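Integron cassette protein Vpc_cass2 (Vibrio paracholerae, PDB 3JRT) is of unknown function but is encoded on a mobile integron gene cassette and forms an all-helical dimer, consistent with the novel folds such cassettes can carry. Local coordinates at residues A[34-39]-A[183-188]; A[41-46]-A[176-181]. All blocks are in the same frame, centred on the assembly; numbering follows the deposited sequence.

Contact 1. Residues A[34-39]-A[183-188]; sequences ILSGLI and LLRDAV
L35 and R185 bring helix 27-53 and the C-terminal helix 177-188 together in an antiparallel helix pair of this all-helical fold. The axes of the two short segments run at 147° to each other and approach to 9.4 Å, with the L35 and R185 CA atoms nearest across the gap.

The apolar part centres on L35. Its CG stands anti to the carbonyl carbon (chi1 -70°), and the extended chain carries CD1 onto the backbone of the opposite helix, 3.7 Å from R185 N. The same methyl touches L184 CB at 4.0 Å and the V188 CG2 methyl, so it meets two residues a turn apart. L88 of helix 64-91 and I181 also pack on L35, which is buried.

The polar part belongs to R185, and no hydrogen bond crosses between the segments. With CG anti to the backbone N (chi1 -174°) and a bend at chi3, the arginine passes across segment 34-39, its CD 3.1 Å from S36 OG. That hydroxyl is hydrogen-bonded to E32 OE2, one turn earlier. The guanidinium is turned back to its own helix: NE and NH2 grip D186 OD1 side-on, NH2 at 2.8 Å from OD1 in a salt bridge, and the acceptor lies close to the guanidinium plane. Two donors on one carboxylate oxygen should restrain rotation of the group and would probably draw negative charge toward OD1.

One face of the guanidinium meets I39, whose side chain crosses the arginine at about a right angle. I39 CD1 sits 3.6 Å above that plane, offset toward its rim, with NH1 of R185 its nearest guanidinium atom at 3.8 Å.

Contact 2. Residues A[41-46]-A[176-181]; sequences DLTIAV and SLVGVI
L42 packs against the start of helix 177-188 with two parts of its side chain. CB lies against V178 CG2 at 3.8 Å. Farther out, the CG is anti to the carbonyl carbon (chi1 -73°), which brings CD1 against L177 CD2 (4.0 Å) and I181 CD1 (3.8 Å); both of these side chains cross the leucine at about a right angle. L177, with CG anti to the backbone N (chi1 -175°), presents CD2 to that methyl.

This is antiparallel helix packing, the segment axes at 158° and 10.5 Å apart, deep in the helical core, where I163 of helix 157-163 also touches L42 and L177. The C-terminal helix starts here: S176 is its N-cap, and its OG accepts a hydrogen bond from G179 N at 3.1 Å.

V178 straddles the T43 hydroxyl, its two methyls almost equally far from OG1, with CG1 at 3.7 Å. That oxygen is hydrogen-bonded to I39 O one turn back, so the polar atom facing the valine is already satisfied within helix 27-53.

Overall arrangement
From the N terminus, the chain enters helix 27-53, which supplies 34-39 to contact 1 and then 41-46 to contact 2. It continues through helices 64-91, 104-116, 118-128, 140-151 and 157-163 before helix 177-188 returns antiparallel to the first. Segment 176-181, the N-cap and first residues of that helix, closes the inner loop at contact 2; 183-188 closes the outer one at contact 1, so the two loops nest without crossing. The centres lie about 10 Å apart, and I181 bridges them: its CG2 is 3.5 Å from I39 CG1. Together they tie the chain's two ends along one helix pair, while I34, D41 and I44 of helix 27-53 reach the second subunit.

Contact 1. Residues A[34-39]-A[183-188]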
ATOM      1  N   ILE A  34     -15.089   0.714  -7.932  1.00 56.46           N
ATOM      2  CA  ILE A  34     -14.508   0.456  -6.640  1.00 46.93           C
ATOM      3  C   ILE A  34     -14.537  -1.039  -6.317  1.00 57.12           C
ATOM      4  O   ILE A  34     -13.527  -1.607  -5.882  1.00 56.69           O
ATOM      5  CB  ILE A  34     -15.224   1.256  -5.578  1.00 48.89           C
ATOM      6  CG1 ILE A  34     -14.945   2.753  -5.790  1.00 51.36           C
ATOM      7  CG2 ILE A  34     -14.779   0.815  -4.194  1.00 46.85           C
ATOM      8  CD1 ILE A  34     -15.815   3.671  -4.933  1.00 54.94           C
ATOM      9  N   LEU A  35     -15.671  -1.682  -6.570  1.00 53.38           N
ATOM     10  CA  LEU A  35     -15.778  -3.113  -6.333  1.00 50.72           C
ATOM     11  C   LEU A  35     -14.719  -3.859  -7.115  1.00 47.41           C
ATOM     12  O   LEU A  35     -14.055  -4.742  -6.584  1.00 47.76           O
ATOM     13  CB  LEU A  35     -17.170  -3.637  -6.699  1.00 50.05           C
ATOM     14  CG  LEU A  35     -18.324  -3.218  -5.780  1.00 58.92           C
ATOM     15  CD1 LEU A  35     -19.653  -3.674  -6.356  1.00 58.84           C
ATOM     16  CD2 LEU A  35     -18.148  -3.756  -4.361  1.00 59.50           C
ATOM     17  N   SER A  36     -14.575  -3.501  -8.387  1.00 51.14           N
ATOM     18  CA  SER A  36     -13.613  -4.151  -9.267  1.00 43.70           C
ATOM     19  C   SER A  36     -12.199  -3.955  -8.771  1.00 48.11           C
ATOM     20  O   SER A  36     -11.397  -4.877  -8.798  1.00 54.44           O
ATOM     21  CB  SER A  36     -13.755  -3.645 -10.712  1.00 51.18           C
ATOM     22  OG  SER A  36     -14.929  -4.173 -11.310  1.00 59.96           O
ATOM     23  N   GLY A  37     -11.896  -2.744  -8.323  1.00 48.68           N
ATOM     24  CA  GLY A  37     -10.594  -2.457  -7.767  1.00 46.62           C
ATOM     25  C   GLY A  37     -10.328  -3.295  -6.526  1.00 46.70           C
ATOM     26  O   GLY A  37      -9.237  -3.834  -6.364  1.00 45.68           O
ATOM     27  N   LEU A  38     -11.326  -3.391  -5.651  1.00 42.16           N
ATOM     28  CA  LEU A  38     -11.223  -4.189  -4.427  1.00 42.01           C
ATOM     29  C   LEU A  38     -10.883  -5.637  -4.730  1.00 45.54           C
ATOM     30  O   LEU A  38     -10.004  -6.203  -4.094  1.00 46.63           O
ATOM     31  CB  LEU A  38     -12.521  -4.147  -3.627  1.00 41.95           C
ATOM     32  CG  LEU A  38     -12.833  -2.841  -2.907  1.00 46.60           C
ATOM     33  CD1 LEU A  38     -14.246  -2.860  -2.301  1.00 41.99           C
ATOM     34  CD2 LEU A  38     -11.789  -2.634  -1.852  1.00 48.56           C
ATOM     35  N   ILE A  39     -11.585  -6.229  -5.696  1.00 46.69           N
ATOM     36  CA  ILE A  39     -11.348  -7.620  -6.087  1.00 45.95           C
ATOM     37  C   ILE A  39      -9.892  -7.811  -6.516  1.00 48.48           C
ATOM     38  O   ILE A  39      -9.221  -8.754  -6.094  1.00 45.87           O
ATOM     39  CB  ILE A  39     -12.282  -8.059  -7.237  1.00 40.80           C
ATOM     40  CG1 ILE A  39     -13.714  -8.242  -6.746  1.00 48.42           C
ATOM     41  CG2 ILE A  39     -11.787  -9.345  -7.921  1.00 40.47           C
ATOM     42  CD1 ILE A  39     -14.750  -8.210  -7.880  1.00 48.21           C
ATOM     43  N   LEU A 183     -19.645 -11.218  -5.968  1.00 74.58           N
ATOM     44  CA  LEU A 183     -21.088 -11.434  -5.977  1.00 69.78           C
ATOM     45  C   LEU A 183     -21.814 -10.123  -6.222  1.00 73.89           C
ATOM     46  O   LEU A 183     -22.807 -10.074  -6.961  1.00 82.24           O
ATOM     47  CB  LEU A 183     -21.544 -12.003  -4.637  1.00 69.94           C
ATOM     48  CG  LEU A 183     -22.262 -13.347  -4.647  1.00 80.48           C
ATOM     49  CD1 LEU A 183     -21.471 -14.370  -5.437  1.00 76.52           C
ATOM     50  CD2 LEU A 183     -22.498 -13.818  -3.218  1.00 89.20           C
ATOM     51  N   LEU A 184     -21.319  -9.064  -5.588  1.00 68.16           N
ATOM     52  CA  LEU A 184     -21.918  -7.738  -5.717  1.00 69.92           C
ATOM     53  C   LEU A 184     -21.568  -7.111  -7.062  1.00 68.98           C
ATOM     54  O   LEU A 184     -22.448  -6.632  -7.772  1.00 66.51           O
ATOM     55  CB  LEU A 184     -21.468  -6.817  -4.583  1.00 61.54           C
ATOM     56  CG  LEU A 184     -21.570  -7.399  -3.176  1.00 61.42           C
ATOM     57  CD1 LEU A 184     -21.151  -6.373  -2.151  1.00 61.66           C
ATOM     58  CD2 LEU A 184     -22.978  -7.854  -2.902  1.00 61.22           C
ATOM     59  N   ARG A 185     -20.287  -7.123  -7.425  1.00 64.25           N
ATOM     60  CA  ARG A 185     -19.897  -6.518  -8.689  1.00 69.19           C
ATOM     61  C   ARG A 185     -20.759  -7.058  -9.834  1.00 72.65           C
ATOM     62  O   ARG A 185     -21.382  -6.291 -10.554  1.00 74.13           O
ATOM     63  CB  ARG A 185     -18.416  -6.734  -9.000  1.00 60.83           C
ATOM     64  CG  ARG A 185     -17.958  -5.978 -10.257  1.00 63.52           C
ATOM     65  CD  ARG A 185     -16.767  -6.650 -10.898  1.00 71.93           C
ATOM     66  NE  ARG A 185     -17.019  -8.071 -11.106  1.00 80.93           N
ATOM     67  CZ  ARG A 185     -16.089  -8.943 -11.476  1.00 86.50           C
ATOM     68  NH1 ARG A 185     -14.846  -8.532 -11.683  1.00 82.85           N
ATOM     69  NH2 ARG A 185     -16.399 -10.225 -11.639  1.00 93.46           N
ATOM     70  N   ASP A 186     -20.792  -8.381  -9.972  1.00 71.75           N
ATOM     71  CA  ASP A 186     -21.534  -9.058 -11.025  1.00 74.81           C
ATOM     72  C   ASP A 186     -23.018  -8.703 -11.032  1.00 86.76           C
ATOM     73  O   ASP A 186     -23.648  -8.648 -12.088  1.00 91.17           O
ATOM     74  CB  ASP A 186     -21.391 -10.572 -10.880  1.00 81.16           C
ATOM     75  CG  ASP A 186     -20.048 -11.081 -11.344  1.00 87.88           C
ATOM     76  OD1 ASP A 186     -19.157 -10.250 -11.641  1.00 84.35           O
ATOM     77  OD2 ASP A 186     -19.887 -12.321 -11.405  1.00 93.76           O
ATOM     78  N   ALA A 187     -23.587  -8.495  -9.854  1.00 83.62           N
ATOM     79  CA  ALA A 187     -24.981  -8.100  -9.779  1.00 79.11           C
ATOM     80  C   ALA A 187     -25.121  -6.669 -10.282  1.00 90.38           C
ATOM     81  O   ALA A 187     -25.983  -6.369 -11.113  1.00101.83           O
ATOM     82  CB  ALA A 187     -25.495  -8.223  -8.356  1.00 70.89           C
ATOM     83  N   VAL A 188     -24.265  -5.790  -9.775  1.00 87.09           N
ATOM     84  CA  VAL A 188     -24.277  -4.387 -10.170  1.00 90.79           C
ATOM     85  C   VAL A 188     -24.119  -4.228 -11.685  1.00 93.01           C
ATOM     86  O   VAL A 188     -24.668  -3.301 -12.278  1.00 99.44           O
ATOM     87  CB  VAL A 188     -23.202  -3.585  -9.413  1.00 90.53           C
ATOM     88  CG1 VAL A 188     -22.908  -2.264 -10.116  1.00 88.46           C
ATOM     89  CG2 VAL A 188     -23.642  -3.360  -7.968  1.00 86.43           C
TER

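Contact 2. Residues A[41-46]-A[176-181]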
ATOM      1  N   ASP A  41      -7.149  -5.732  -6.054  1.00 38.39           N
ATOM      2  CA  ASP A  41      -6.135  -5.369  -5.066  1.00 43.27           C
ATOM      3  C   ASP A  41      -6.043  -6.386  -3.918  1.00 40.95           C
ATOM      4  O   ASP A  41      -4.956  -6.727  -3.488  1.00 36.22           O
ATOM      5  CB  ASP A  41      -6.333  -3.939  -4.551  1.00 44.15           C
ATOM      6  CG  ASP A  41      -6.221  -2.885  -5.672  1.00 53.66           C
ATOM      7  OD1 ASP A  41      -5.608  -3.183  -6.717  1.00 48.67           O
ATOM      8  OD2 ASP A  41      -6.740  -1.759  -5.515  1.00 59.55           O
ATOM      9  N   LEU A  42      -7.180  -6.883  -3.443  1.00 36.71           N
ATOM     10  CA  LEU A  42      -7.171  -7.880  -2.380  1.00 37.76           C
ATOM     11  C   LEU A  42      -6.593  -9.185  -2.920  1.00 37.36           C
ATOM     12  O   LEU A  42      -5.814  -9.837  -2.262  1.00 38.33           O
ATOM     13  CB  LEU A  42      -8.575  -8.112  -1.825  1.00 34.35           C
ATOM     14  CG  LEU A  42      -9.171  -7.017  -0.941  1.00 43.32           C
ATOM     15  CD1 LEU A  42     -10.693  -7.199  -0.812  1.00 35.58           C
ATOM     16  CD2 LEU A  42      -8.508  -6.976   0.434  1.00 37.92           C
ATOM     17  N   THR A  43      -6.950  -9.538  -4.145  1.00 42.66           N
ATOM     18  CA  THR A  43      -6.475 -10.791  -4.715  1.00 38.67           C
ATOM     19  C   THR A  43      -4.965 -10.754  -4.920  1.00 41.08           C
ATOM     20  O   THR A  43      -4.278 -11.723  -4.645  1.00 37.37           O
ATOM     21  CB  THR A  43      -7.199 -11.098  -6.054  1.00 39.46           C
ATOM     22  OG1 THR A  43      -8.590 -11.282  -5.794  1.00 46.33           O
ATOM     23  CG2 THR A  43      -6.633 -12.350  -6.751  1.00 33.00           C
ATOM     24  N   ILE A  44      -4.445  -9.631  -5.400  1.00 44.55           N
ATOM     25  CA  ILE A  44      -3.029  -9.568  -5.714  1.00 37.46           C
ATOM     26  C   ILE A  44      -2.139  -9.496  -4.447  1.00 35.19           C
ATOM     27  O   ILE A  44      -1.084 -10.100  -4.392  1.00 34.37           O
ATOM     28  CB  ILE A  44      -2.693  -8.437  -6.704  1.00 38.53           C
ATOM     29  CG1 ILE A  44      -1.267  -8.614  -7.210  1.00 37.66           C
ATOM     30  CG2 ILE A  44      -2.837  -7.057  -6.051  1.00 38.99           C
ATOM     31  CD1 ILE A  44      -1.099  -9.832  -8.095  1.00 37.11           C
ATOM     32  N   ALA A  45      -2.583  -8.764  -3.442  1.00 32.54           N
ATOM     33  CA  ALA A  45      -1.873  -8.677  -2.179  1.00 34.26           C
ATOM     34  C   ALA A  45      -1.680 -10.063  -1.545  1.00 35.14           C
ATOM     35  O   ALA A  45      -0.603 -10.385  -1.048  1.00 39.40           O
ATOM     36  CB  ALA A  45      -2.620  -7.743  -1.225  1.00 29.04           C
ATOM     37  N   VAL A  46      -2.725 -10.881  -1.583  1.00 36.47           N
ATOM     38  CA  VAL A  46      -2.668 -12.250  -1.066  1.00 32.81           C
ATOM     39  C   VAL A  46      -1.738 -13.112  -1.915  1.00 35.37           C
ATOM     40  O   VAL A  46      -0.902 -13.840  -1.378  1.00 41.68           O
ATOM     41  CB  VAL A  46      -4.094 -12.886  -1.021  1.00 35.98           C
ATOM     42  CG1 VAL A  46      -4.024 -14.398  -0.774  1.00 27.46           C
ATOM     43  CG2 VAL A  46      -4.932 -12.206   0.037  1.00 31.55           C
ATOM     44  N   SER A 176     -15.562 -16.271   0.998  1.00 66.70           N
ATOM     45  CA  SER A 176     -14.426 -15.356   1.012  1.00 59.61           C
ATOM     46  C   SER A 176     -14.842 -13.926   0.692  1.00 59.72           C
ATOM     47  O   SER A 176     -15.806 -13.689  -0.028  1.00 63.22           O
ATOM     48  CB  SER A 176     -13.314 -15.823   0.060  1.00 54.97           C
ATOM     49  OG  SER A 176     -13.611 -15.512  -1.291  1.00 53.78           O
ATOM     50  N   LEU A 177     -14.099 -12.977   1.245  1.00 55.38           N
ATOM     51  CA  LEU A 177     -14.328 -11.565   1.017  1.00 48.62           C
ATOM     52  C   LEU A 177     -14.356 -11.230  -0.469  1.00 52.61           C
ATOM     53  O   LEU A 177     -15.258 -10.559  -0.940  1.00 52.21           O
ATOM     54  CB  LEU A 177     -13.222 -10.754   1.687  1.00 42.41           C
ATOM     55  CG  LEU A 177     -13.386  -9.236   1.650  1.00 44.60           C
ATOM     56  CD1 LEU A 177     -14.809  -8.879   2.032  1.00 43.05           C
ATOM     57  CD2 LEU A 177     -12.389  -8.565   2.589  1.00 42.83           C
ATOM     58  N   VAL A 178     -13.400 -11.735  -1.203  1.00 51.95           N
ATOM     59  CA  VAL A 178     -13.293 -11.431  -2.595  1.00 52.72           C
ATOM     60  C   VAL A 178     -14.436 -12.054  -3.379  1.00 57.39           C
ATOM     61  O   VAL A 178     -14.936 -11.460  -4.284  1.00 55.82           O
ATOM     62  CB  VAL A 178     -11.937 -11.858  -3.149  1.00 20.00           C
ATOM     63  CG1 VAL A 178     -12.022 -12.111  -4.572  1.00 20.00           C
ATOM     64  CG2 VAL A 178     -10.931 -10.832  -2.894  1.00 20.00           C
ATOM     65  N   GLY A 179     -14.857 -13.245  -3.013  1.00 53.71           N
ATOM     66  CA  GLY A 179     -15.986 -13.891  -3.661  1.00 57.09           C
ATOM     67  C   GLY A 179     -17.267 -13.109  -3.437  1.00 63.41           C
ATOM     68  O   GLY A 179     -18.077 -12.945  -4.349  1.00 64.81           O
ATOM     69  N   VAL A 180     -17.437 -12.611  -2.218  1.00 58.48           N
ATOM     70  CA  VAL A 180     -18.592 -11.801  -1.876  1.00 61.37           C
ATOM     71  C   VAL A 180     -18.553 -10.489  -2.637  1.00 60.97           C
ATOM     72  O   VAL A 180     -19.579 -10.000  -3.100  1.00 64.91           O
ATOM     73  CB  VAL A 180     -18.669 -11.546  -0.353  1.00 58.80           C
ATOM     74  CG1 VAL A 180     -19.594 -10.396  -0.042  1.00 54.03           C
ATOM     75  CG2 VAL A 180     -19.130 -12.816   0.368  1.00 56.21           C
ATOM     76  N   ILE A 181     -17.363  -9.922  -2.787  1.00 49.44           N
ATOM     77  CA  ILE A 181     -17.262  -8.642  -3.451  1.00 48.44           C
ATOM     78  C   ILE A 181     -17.554  -8.842  -4.929  1.00 55.58           C
ATOM     79  O   ILE A 181     -18.105  -7.957  -5.576  1.00 49.29           O
ATOM     80  CB  ILE A 181     -15.888  -7.978  -3.244  1.00 52.22           C
ATOM     81  CG1 ILE A 181     -15.745  -7.493  -1.798  1.00 45.67           C
ATOM     82  CG2 ILE A 181     -15.703  -6.802  -4.226  1.00 49.69           C
ATOM     83  CD1 ILE A 181     -14.393  -6.950  -1.485  1.00 40.41           C
TER